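Local atomic coordinates of ferredoxin-NADP reductase (Neisseria gonorrhoeae MIA_2011_03-10, PDB entry 5TR9), a protein that probably catalyses electron transfer between NADP(H) and ferredoxin or flavodoxin through its bound FAD, as ferredoxin-NADP reductases do. Residues Y43-G48 and Y66-A71; P134-L139 and N166-A171. All coordinates share one frame; numbering follows the deposited sequence. Where two conformers were deposited one is given.

Contact 1: Y43-G48 and Y66-A71; sequences YRFKAG and YSVVSA. With FAD (flavin-adenine dinucleotide), chain C.
A buried aromatic-aliphatic contact, in which F45 lies against V68, joins the loop ahead of strand 50-57 to the residues that directly follow strand 60-67 in the FAD-binding domain. The side chain of V68 comes over one face of the phenyl ring: its CB stands 4.2 Å from the ring centroid of F45, 26° off the normal, a CH-pi contact. F45 CZ meets V68 CG1 at 3.5 Å, while the carbonyl oxygens of S70 and A71 sit at the ring's edge, near its plane. With chi1 of 70°, CG of F45 lies between its own backbone N and carbonyl carbon, which points the ring at the 68-71 segment, with CZ leading.

Two waters also link the segments. One water accepts from G48 N and donates to V68 O, each at 2.8 Å; a second donates to G48 O and accepts from S67 OG. The strand residues of 66-71 also bind the flavin: S67 N donates to FAD O4 at 3.2 Å, and Y66 OH shares a 2.7 Å hydrogen bond with the ribityl O4' of FAD. Loop 43-48 is therefore packed against, and water-bridged to, a segment whose first two residues bond the cofactor.

Around this pair, L77 of strand 76-82 and S137 of helix 133-139 also touch F45, and V68 packs on S51 of strand 50-57.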
ATOM      1  N   TYR A  43     -15.039   9.352  11.418  1.00 18.82           N
ATOM      2  CA  TYR A  43     -14.077   8.305  11.058  1.00 15.69           C
ATOM      3  C   TYR A  43     -12.683   8.900  10.908  1.00 19.40           C
ATOM      4  O   TYR A  43     -12.420   9.651   9.963  1.00 21.91           O
ATOM      5  CB  TYR A  43     -14.482   7.598   9.770  1.00 15.91           C
ATOM      6  CG  TYR A  43     -13.655   6.357   9.501  1.00 15.10           C
ATOM      7  CD1 TYR A  43     -13.946   5.157  10.140  1.00 18.01           C
ATOM      8  CD2 TYR A  43     -12.589   6.384   8.612  1.00 14.23           C
ATOM      9  CE1 TYR A  43     -13.194   4.016   9.908  1.00 16.44           C
ATOM     10  CE2 TYR A  43     -11.818   5.238   8.365  1.00 14.85           C
ATOM     11  CZ  TYR A  43     -12.139   4.053   9.009  1.00 13.40           C
ATOM     12  OH  TYR A  43     -11.391   2.916   8.775  1.00 15.18           O
ATOM     13  N   ARG A  44     -11.779   8.527  11.813  1.00 18.19           N
ATOM     14  CA  ARG A  44     -10.400   9.000  11.811  1.00 15.83           C
ATOM     15  C   ARG A  44      -9.462   7.851  11.474  1.00 15.33           C
ATOM     16  O   ARG A  44      -9.687   6.709  11.892  1.00 18.65           O
ATOM     17  CB  ARG A  44     -10.019   9.567  13.178  1.00 18.87           C
ATOM     18  CG  ARG A  44     -11.014  10.565  13.734  1.00 24.80           C
ATOM     19  CD  ARG A  44     -10.917  11.884  13.001  1.00 38.70           C
ATOM     20  NE  ARG A  44      -9.537  12.354  12.955  1.00 57.68           N
ATOM     21  CZ  ARG A  44      -8.910  12.937  13.972  1.00 63.07           C
ATOM     22  NH1 ARG A  44      -9.543  13.130  15.125  1.00 62.59           N
ATOM     23  NH2 ARG A  44      -7.648  13.327  13.837  1.00 61.23           N
ATOM     24  N   PHE A  45      -8.394   8.151  10.734  1.00 14.97           N
ATOM     25  CA  PHE A  45      -7.361   7.147  10.535  1.00 13.86           C
ATOM     26  C   PHE A  45      -6.032   7.856  10.342  1.00 16.68           C
ATOM     27  O   PHE A  45      -5.981   9.067  10.106  1.00 14.86           O
ATOM     28  CB  PHE A  45      -7.677   6.213   9.353  1.00 12.03           C
ATOM     29  CG  PHE A  45      -7.586   6.869   8.005  1.00 12.11           C
ATOM     30  CD1 PHE A  45      -8.656   7.614   7.495  1.00 15.57           C
ATOM     31  CD2 PHE A  45      -6.430   6.724   7.232  1.00 11.84           C
ATOM     32  CE1 PHE A  45      -8.567   8.208   6.240  1.00 13.73           C
ATOM     33  CE2 PHE A  45      -6.329   7.316   5.981  1.00 14.32           C
ATOM     34  CZ  PHE A  45      -7.406   8.071   5.487  1.00 11.93           C
ATOM     35  N   LYS A  46      -4.954   7.102  10.516  1.00 12.27           N
ATOM     36  CA  LYS A  46      -3.623   7.583  10.194  1.00 10.94           C
ATOM     37  C   LYS A  46      -3.196   6.974   8.868  1.00 11.58           C
ATOM     38  O   LYS A  46      -3.414   5.784   8.624  1.00 10.87           O
ATOM     39  CB  LYS A  46      -2.617   7.214  11.285  1.00 12.94           C
ATOM     40  CG  LYS A  46      -2.903   7.837  12.635  1.00 16.21           C
ATOM     41  CD  LYS A  46      -1.869   7.362  13.654  1.00 17.90           C
ATOM     42  CE  LYS A  46      -2.216   7.792  15.061  1.00 35.37           C
ATOM     43  NZ  LYS A  46      -2.088   9.264  15.240  1.00 45.55           N
ATOM     44  N   ALA A  47      -2.573   7.788   8.014  1.00 11.53           N
ATOM     45  CA  ALA A  47      -2.150   7.290   6.709  1.00 11.13           C
ATOM     46  C   ALA A  47      -1.281   6.047   6.856  1.00 11.27           C
ATOM     47  O   ALA A  47      -0.338   6.021   7.654  1.00 12.79           O
ATOM     48  CB  ALA A  47      -1.383   8.377   5.958  1.00 11.73           C
ATOM     49  N   GLY A  48      -1.625   5.004   6.085  1.00 10.87           N
ATOM     50  CA  GLY A  48      -0.994   3.707   6.184  1.00 10.80           C
ATOM     51  C   GLY A  48      -1.863   2.652   6.849  1.00 11.36           C
ATOM     52  O   GLY A  48      -1.568   1.451   6.726  1.00 11.44           O
ATOM     53  N   TYR A  66      -9.099  -3.626   4.171  1.00 11.56           N
ATOM     54  CA  TYR A  66      -8.575  -2.902   3.007  1.00 11.06           C
ATOM     55  C   TYR A  66      -7.809  -1.680   3.477  1.00 10.92           C
ATOM     56  O   TYR A  66      -8.319  -0.918   4.298  1.00 11.70           O
ATOM     57  CB  TYR A  66      -9.702  -2.464   2.047  1.00 11.11           C
ATOM     58  CG  TYR A  66     -10.418  -3.682   1.546  1.00 10.21           C
ATOM     59  CD1 TYR A  66      -9.932  -4.393   0.453  1.00 11.83           C
ATOM     60  CD2 TYR A  66     -11.539  -4.158   2.210  1.00 12.97           C
ATOM     61  CE1 TYR A  66     -10.548  -5.557   0.037  1.00 11.35           C
ATOM     62  CE2 TYR A  66     -12.155  -5.312   1.809  1.00 13.37           C
ATOM     63  CZ  TYR A  66     -11.666  -5.997   0.720  1.00 11.43           C
ATOM     64  OH  TYR A  66     -12.285  -7.159   0.346  1.00 13.78           O
ATOM     65  N   SER A  67      -6.606  -1.477   2.946  1.00 11.06           N
ATOM     66  CA  SER A  67      -5.871  -0.253   3.280  1.00 10.77           C
ATOM     67  C   SER A  67      -6.524   0.966   2.646  1.00 10.08           C
ATOM     68  O   SER A  67      -6.893   0.949   1.471  1.00 11.68           O
ATOM     69  CB  SER A  67      -4.429  -0.341   2.788  1.00 12.08           C
ATOM     70  OG  SER A  67      -3.776  -1.483   3.320  1.00 14.26           O
ATOM     71  N   VAL A  68      -6.637   2.055   3.413  1.00 10.22           N
ATOM     72  CA  VAL A  68      -7.189   3.276   2.829  1.00  9.90           C
ATOM     73  C   VAL A  68      -6.199   3.842   1.821  1.00 10.49           C
ATOM     74  O   VAL A  68      -5.024   4.058   2.143  1.00 10.60           O
ATOM     75  CB  VAL A  68      -7.518   4.310   3.914  1.00 10.45           C
ATOM     76  CG1 VAL A  68      -8.192   5.522   3.266  1.00 12.13           C
ATOM     77  CG2 VAL A  68      -8.429   3.701   4.968  1.00 13.17           C
ATOM     78  N   VAL A  69      -6.668   4.092   0.589  1.00  9.68           N
ATOM     79  CA  VAL A  69      -5.783   4.687  -0.410  0.56  9.96           C
ATOM     80  C   VAL A  69      -5.961   6.197  -0.501  1.00  9.94           C
ATOM     81  O   VAL A  69      -5.033   6.889  -0.949  1.00 14.01           O
ATOM     82  CB  VAL A  69      -5.947   4.041  -1.807  0.56 12.90           C
ATOM     83  CG1 VAL A  69      -5.945   2.521  -1.701  0.56 14.81           C
ATOM     84  CG2 VAL A  69      -7.195   4.516  -2.492  0.56 12.85           C
ATOM     85  N   SER A  70      -7.082   6.735  -0.035  1.00 10.03           N
ATOM     86  CA  SER A  70      -7.319   8.163  -0.089  1.00  9.66           C
ATOM     87  C   SER A  70      -6.591   8.891   1.042  1.00 11.30           C
ATOM     88  O   SER A  70      -6.105   8.295   2.010  1.00 11.79           O
ATOM     89  CB  SER A  70      -8.824   8.440  -0.013  1.00 11.90           C
ATOM     90  OG  SER A  70      -9.411   7.613   0.988  1.00 12.89           O
ATOM     91  N   ALA A  71      -6.564  10.213   0.923  1.00 12.71           N
ATOM     92  CA  ALA A  71      -5.870  11.053   1.885  1.00 12.17           C
ATOM     93  C   ALA A  71      -6.641  11.146   3.195  1.00 14.43           C
ATOM     94  O   ALA A  71      -7.875  11.125   3.222  1.00 15.62           O
ATOM     95  CB  ALA A  71      -5.687  12.455   1.314  1.00 12.02           C
TER
HETATM   96  PA  FAD C 301     -10.526 -14.318   0.364  1.00 13.03           P
HETATM   97  O1A FAD C 301     -11.357 -15.472   0.818  1.00 15.12           O
HETATM   98  O2A FAD C 301     -10.269 -13.226   1.396  1.00 14.11           O
HETATM   99  O5B FAD C 301      -9.117 -14.773  -0.134  1.00 13.86           O
HETATM  100  C5B FAD C 301      -8.963 -15.878  -1.046  1.00 16.35           C
HETATM  101  C4B FAD C 301      -7.502 -15.943  -1.418  1.00 15.27           C
HETATM  102  O4B FAD C 301      -7.200 -14.852  -2.311  1.00 13.36           O
HETATM  103  C3B FAD C 301      -6.532 -15.760  -0.259  1.00 19.80           C
HETATM  104  O3B FAD C 301      -6.281 -16.983   0.424  1.00 21.01           O
HETATM  105  C2B FAD C 301      -5.272 -15.254  -0.964  1.00 19.08           C
HETATM  106  O2B FAD C 301      -4.521 -16.328  -1.523  1.00 23.51           O
HETATM  107  C1B FAD C 301      -5.856 -14.437  -2.116  1.00 15.01           C
HETATM  108  N9A FAD C 301      -5.866 -12.996  -1.912  1.00 13.68           N
HETATM  109  C8A FAD C 301      -6.676 -12.275  -1.077  1.00 15.97           C
HETATM  110  N7A FAD C 301      -6.491 -10.976  -1.147  1.00 11.27           N
HETATM  111  C5A FAD C 301      -5.503 -10.840  -2.110  1.00 11.63           C
HETATM  112  C6A FAD C 301      -4.858  -9.711  -2.648  1.00 13.13           C
HETATM  113  N6A FAD C 301      -5.124  -8.458  -2.265  1.00 14.73           N
HETATM  114  N1A FAD C 301      -3.905  -9.920  -3.586  1.00 13.52           N
HETATM  115  C2A FAD C 301      -3.640 -11.175  -3.967  1.00 14.83           C
HETATM  116  N3A FAD C 301      -4.182 -12.316  -3.529  1.00 14.05           N
HETATM  117  C4A FAD C 301      -5.120 -12.075  -2.602  1.00 14.31           C
HETATM  118  N1  FAD C 301      -7.037  -6.752  -0.481  1.00 11.68           N
HETATM  119  C2  FAD C 301      -7.075  -5.795  -1.451  1.00 13.02           C
HETATM  120  O2  FAD C 301      -7.478  -6.056  -2.595  1.00 13.36           O
HETATM  121  N3  FAD C 301      -6.627  -4.512  -1.155  1.00 10.35           N
HETATM  122  C4  FAD C 301      -6.130  -4.091   0.069  1.00 12.14           C
HETATM  123  O4  FAD C 301      -5.774  -2.923   0.231  1.00 14.61           O
HETATM  124  C4X FAD C 301      -6.110  -5.114   1.085  1.00 13.47           C
HETATM  125  N5  FAD C 301      -5.631  -4.804   2.276  1.00 13.23           N
HETATM  126  C5X FAD C 301      -5.616  -5.791   3.244  1.00 11.20           C
HETATM  127  C6  FAD C 301      -5.119  -5.478   4.512  1.00 13.55           C
HETATM  128  C7  FAD C 301      -5.080  -6.434   5.520  1.00 14.54           C
HETATM  129  C7M FAD C 301      -4.553  -6.060   6.881  1.00 14.64           C
HETATM  130  C8  FAD C 301      -5.559  -7.729   5.267  1.00 13.76           C
HETATM  131  C8M FAD C 301      -5.534  -8.781   6.348  1.00 15.61           C
HETATM  132  C9  FAD C 301      -6.049  -8.046   4.001  1.00 10.81           C
HETATM  133  C9A FAD C 301      -6.088  -7.090   2.992  1.00 11.45           C
HETATM  134  N10 FAD C 301      -6.541  -7.387   1.684  1.00 12.30           N
HETATM  135  C10 FAD C 301      -6.593  -6.416   0.721  1.00 11.96           C
HETATM  136  C1' FAD C 301      -7.176  -8.671   1.379  1.00 12.80           C
HETATM  137  C2' FAD C 301      -8.704  -8.530   1.515  1.00 12.27           C
HETATM  138  O2' FAD C 301      -9.101  -8.383   2.880  1.00 12.82           O
HETATM  139  C3' FAD C 301      -9.438  -9.723   0.899  1.00 10.93           C
HETATM  140  O3' FAD C 301      -8.859 -10.934   1.371  1.00 12.35           O
HETATM  141  C4' FAD C 301      -9.553  -9.658  -0.626  1.00 12.57           C
HETATM  142  O4' FAD C 301     -10.397  -8.558  -0.977  1.00 12.82           O
HETATM  143  C5' FAD C 301     -10.118 -10.925  -1.233  1.00 11.41           C
HETATM  144  O5' FAD C 301     -11.366 -11.239  -0.585  1.00 13.62           O
HETATM  145  P   FAD C 301     -12.223 -12.492  -1.045  1.00 12.41           P
HETATM  146  O1P FAD C 301     -12.636 -12.329  -2.503  1.00 12.50           O
HETATM  147  O2P FAD C 301     -13.291 -12.700  -0.029  1.00 11.19           O
HETATM  148  O3P FAD C 301     -11.146 -13.681  -0.949  1.00 13.76           O
HETATM  149  O   HOH W   1      -3.743   3.880   4.601  1.00 13.12           O
HETATM  150  O   HOH W   2      -2.752  -1.015   5.842  1.00 13.62           O

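Contact 2: P134-L139 and N166-A171; sequences PFLSIL and NDRLAA
With chi1 of -69° in L139 and -60° in L169, both leucines hold CG beside the backbone N, opposite the carbonyl carbon, and reach toward each other between the two helices. Their side chains cross at about a right angle, and the closest approach is methyl to methyl, L139 CD1 to L169 CD2 at 4.1 Å. The other methyl of L169 turns to L136, with L136 CD2 and L169 CD1 4.3 Å apart, so that one leucine of helix 166-173 meets two from helix 133-139, one turn apart.

R168 adds a polar border to this apolar patch. Its extended chain brings one face of the guanidinium against L136, whose CD2 lies 4.2 Å above it, offset toward the rim. At the charged end, NH2 forms a salt bridge with E140, the residue just after 134-139.

The short helical segments run at 37° to each other, and their axes come no nearer than 13.3 Å. At that separation the backbones stay apart and side chains rather than backbones make the contact. Beneath, L153 of strand 150-157 touches both L139 and L169, while F185 and F187 of strand 185-191 extend the same apolar layer. Two helices packed side by side on one face of a parallel sheet are characteristic of the Rossmann-like NAD-binding domain of this reductase family.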
ATOM      1  N   PRO A 134      -1.617   1.270   1.142  1.00 10.51           N
ATOM      2  CA  PRO A 134      -1.313   2.175   2.268  1.00 10.06           C
ATOM      3  C   PRO A 134      -0.285   3.226   1.909  1.00 11.64           C
ATOM      4  O   PRO A 134      -0.299   4.335   2.464  1.00 12.52           O
ATOM      5  CB  PRO A 134      -0.781   1.229   3.353  1.00 11.84           C
ATOM      6  CG  PRO A 134      -0.255   0.026   2.590  1.00 13.48           C
ATOM      7  CD  PRO A 134      -1.207  -0.124   1.422  1.00 11.87           C
ATOM      8  N   PHE A 135       0.621   2.900   0.998  1.00  9.62           N
ATOM      9  CA  PHE A 135       1.655   3.857   0.630  1.00 10.97           C
ATOM     10  C   PHE A 135       1.085   4.999  -0.206  1.00 11.52           C
ATOM     11  O   PHE A 135       1.616   6.114  -0.157  1.00 11.52           O
ATOM     12  CB  PHE A 135       2.797   3.119  -0.082  1.00  9.45           C
ATOM     13  CG  PHE A 135       3.461   2.075   0.788  1.00 10.54           C
ATOM     14  CD1 PHE A 135       3.791   2.360   2.112  1.00 12.14           C
ATOM     15  CD2 PHE A 135       3.727   0.808   0.300  1.00 12.85           C
ATOM     16  CE1 PHE A 135       4.378   1.406   2.931  1.00 14.14           C
ATOM     17  CE2 PHE A 135       4.323  -0.161   1.121  1.00 12.85           C
ATOM     18  CZ  PHE A 135       4.648   0.148   2.436  1.00 12.79           C
ATOM     19  N   LEU A 136      -0.017   4.765  -0.935  1.00 10.50           N
ATOM     20  CA  LEU A 136      -0.673   5.876  -1.628  1.00 11.17           C
ATOM     21  C   LEU A 136      -1.200   6.905  -0.629  1.00 13.31           C
ATOM     22  O   LEU A 136      -1.044   8.121  -0.830  1.00 12.80           O
ATOM     23  CB  LEU A 136      -1.803   5.362  -2.522  1.00 11.37           C
ATOM     24  CG  LEU A 136      -1.347   4.429  -3.651  1.00 13.30           C
ATOM     25  CD1 LEU A 136      -2.548   3.908  -4.437  1.00 13.78           C
ATOM     26  CD2 LEU A 136      -0.378   5.139  -4.579  1.00 17.96           C
ATOM     27  N   SER A 137      -1.814   6.443   0.468  1.00 11.11           N
ATOM     28  CA  SER A 137      -2.291   7.377   1.481  1.00 10.69           C
ATOM     29  C   SER A 137      -1.130   8.113   2.136  1.00 11.54           C
ATOM     30  O   SER A 137      -1.211   9.325   2.371  1.00 12.92           O
ATOM     31  CB  SER A 137      -3.119   6.627   2.535  1.00 12.01           C
ATOM     32  OG  SER A 137      -3.717   7.536   3.449  1.00 13.35           O
ATOM     33  N   ILE A 138      -0.041   7.397   2.430  1.00 11.22           N
ATOM     34  CA  ILE A 138       1.140   8.028   3.014  1.00 10.69           C
ATOM     35  C   ILE A 138       1.692   9.105   2.084  1.00 12.60           C
ATOM     36  O   ILE A 138       2.045  10.204   2.530  1.00 12.64           O
ATOM     37  CB  ILE A 138       2.188   6.960   3.363  1.00  9.68           C
ATOM     38  CG1 ILE A 138       1.701   6.182   4.593  1.00  9.12           C
ATOM     39  CG2 ILE A 138       3.566   7.599   3.642  1.00 10.98           C
ATOM     40  CD1 ILE A 138       2.386   4.828   4.820  1.00 11.34           C
ATOM     41  N   LEU A 139       1.749   8.825   0.777  1.00 13.26           N
ATOM     42  CA  LEU A 139       2.246   9.826  -0.172  1.00 12.53           C
ATOM     43  C   LEU A 139       1.357  11.055  -0.264  1.00 17.81           C
ATOM     44  O   LEU A 139       1.807  12.103  -0.745  1.00 17.96           O
ATOM     45  CB  LEU A 139       2.399   9.211  -1.562  1.00 13.11           C
ATOM     46  CG  LEU A 139       3.534   8.200  -1.637  1.00 17.66           C
ATOM     47  CD1 LEU A 139       3.523   7.523  -2.999  1.00 21.72           C
ATOM     48  CD2 LEU A 139       4.863   8.899  -1.400  1.00 19.49           C
ATOM     49  N   ASN A 166       0.889   3.875 -12.388  1.00 21.49           N
ATOM     50  CA  ASN A 166       2.194   4.183 -12.966  1.00 20.78           C
ATOM     51  C   ASN A 166       2.244   5.593 -13.534  1.00 21.99           C
ATOM     52  O   ASN A 166       3.196   6.340 -13.278  1.00 22.17           O
ATOM     53  CB  ASN A 166       2.524   3.163 -14.053  1.00 26.42           C
ATOM     54  CG  ASN A 166       3.790   3.507 -14.801  1.00 31.25           C
ATOM     55  OD1 ASN A 166       4.889   3.230 -14.332  1.00 29.94           O
ATOM     56  ND2 ASN A 166       3.641   4.114 -15.974  1.00 38.18           N
ATOM     57  N   ASP A 167       1.249   5.965 -14.351  1.00 21.82           N
ATOM     58  CA  ASP A 167       1.260   7.298 -14.948  1.00 24.82           C
ATOM     59  C   ASP A 167       1.264   8.378 -13.877  1.00 26.81           C
ATOM     60  O   ASP A 167       2.001   9.366 -13.982  1.00 29.10           O
ATOM     61  CB  ASP A 167       0.059   7.478 -15.876  1.00 26.67           C
ATOM     62  CG  ASP A 167       0.159   6.631 -17.130  1.00 36.33           C
ATOM     63  OD1 ASP A 167       1.189   5.951 -17.316  1.00 42.11           O
ATOM     64  OD2 ASP A 167      -0.803   6.644 -17.926  1.00 42.09           O
ATOM     65  N   ARG A 168       0.458   8.198 -12.831  1.00 20.97           N
ATOM     66  CA  ARG A 168       0.386   9.186 -11.760  1.00 23.78           C
ATOM     67  C   ARG A 168       1.709   9.285 -11.005  1.00 24.13           C
ATOM     68  O   ARG A 168       2.202  10.389 -10.738  1.00 23.96           O
ATOM     69  CB  ARG A 168      -0.755   8.820 -10.807  1.00 33.57           C
ATOM     70  CG  ARG A 168      -0.602   9.349  -9.389  1.00 41.41           C
ATOM     71  CD  ARG A 168      -1.662   8.748  -8.476  1.00 45.31           C
ATOM     72  NE  ARG A 168      -1.518   9.201  -7.095  1.00 47.27           N
ATOM     73  CZ  ARG A 168      -2.277   8.779  -6.087  1.00 50.85           C
ATOM     74  NH1 ARG A 168      -3.240   7.888  -6.303  1.00 36.54           N
ATOM     75  NH2 ARG A 168      -2.075   9.248  -4.861  1.00 54.93           N
ATOM     76  N   LEU A 169       2.292   8.145 -10.646  1.00 19.69           N
ATOM     77  CA  LEU A 169       3.497   8.169  -9.821  1.00 20.07           C
ATOM     78  C   LEU A 169       4.743   8.501 -10.636  1.00 22.99           C
ATOM     79  O   LEU A 169       5.661   9.140 -10.115  1.00 23.00           O
ATOM     80  CB  LEU A 169       3.666   6.836  -9.095  1.00 21.88           C
ATOM     81  CG  LEU A 169       2.510   6.477  -8.154  1.00 18.93           C
ATOM     82  CD1 LEU A 169       2.668   5.050  -7.667  1.00 19.08           C
ATOM     83  CD2 LEU A 169       2.437   7.423  -6.976  1.00 20.11           C
ATOM     84  N   ALA A 170       4.790   8.101 -11.908  1.00 19.94           N
ATOM     85  CA  ALA A 170       5.901   8.532 -12.751  1.00 25.24           C
ATOM     86  C   ALA A 170       5.903  10.047 -12.919  1.00 31.36           C
ATOM     87  O   ALA A 170       6.967  10.680 -12.920  1.00 31.89           O
ATOM     88  CB  ALA A 170       5.836   7.835 -14.110  1.00 27.04           C
ATOM     89  N   ALA A 171       4.717  10.653 -13.041  1.00 29.84           N
ATOM     90  CA  ALA A 171       4.646  12.105 -13.181  1.00 29.95           C
ATOM     91  C   ALA A 171       5.071  12.810 -11.896  1.00 35.90           C
ATOM     92  O   ALA A 171       5.764  13.833 -11.945  1.00 38.83           O
ATOM     93  CB  ALA A 171       3.234  12.525 -13.589  1.00 28.71           C
TER

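In the fold
From the N terminus, contact 1 comes first: residues 43-48 meet 66-71, closing a loop of mostly strand that includes strand 50-57 and most of strand 60-67. Contact 2 opens only later, at 134-139, and closes at 166-171 around helix 142-147 and strand 150-157. The two loops therefore follow in series, neither nested nor crossed. One lies at the antiparallel sheet of the FAD-binding domain, the other on the parallel sheet of the NAD-binding domain, yet they touch where the domains meet. There S137 OG probably hydrogen-bonds to S70 O at 2.9 Å, and P134 packs on S67 and G48. Helix 133-139 is thus shared, facing the flavin domain on one side and helix 166-173 on another.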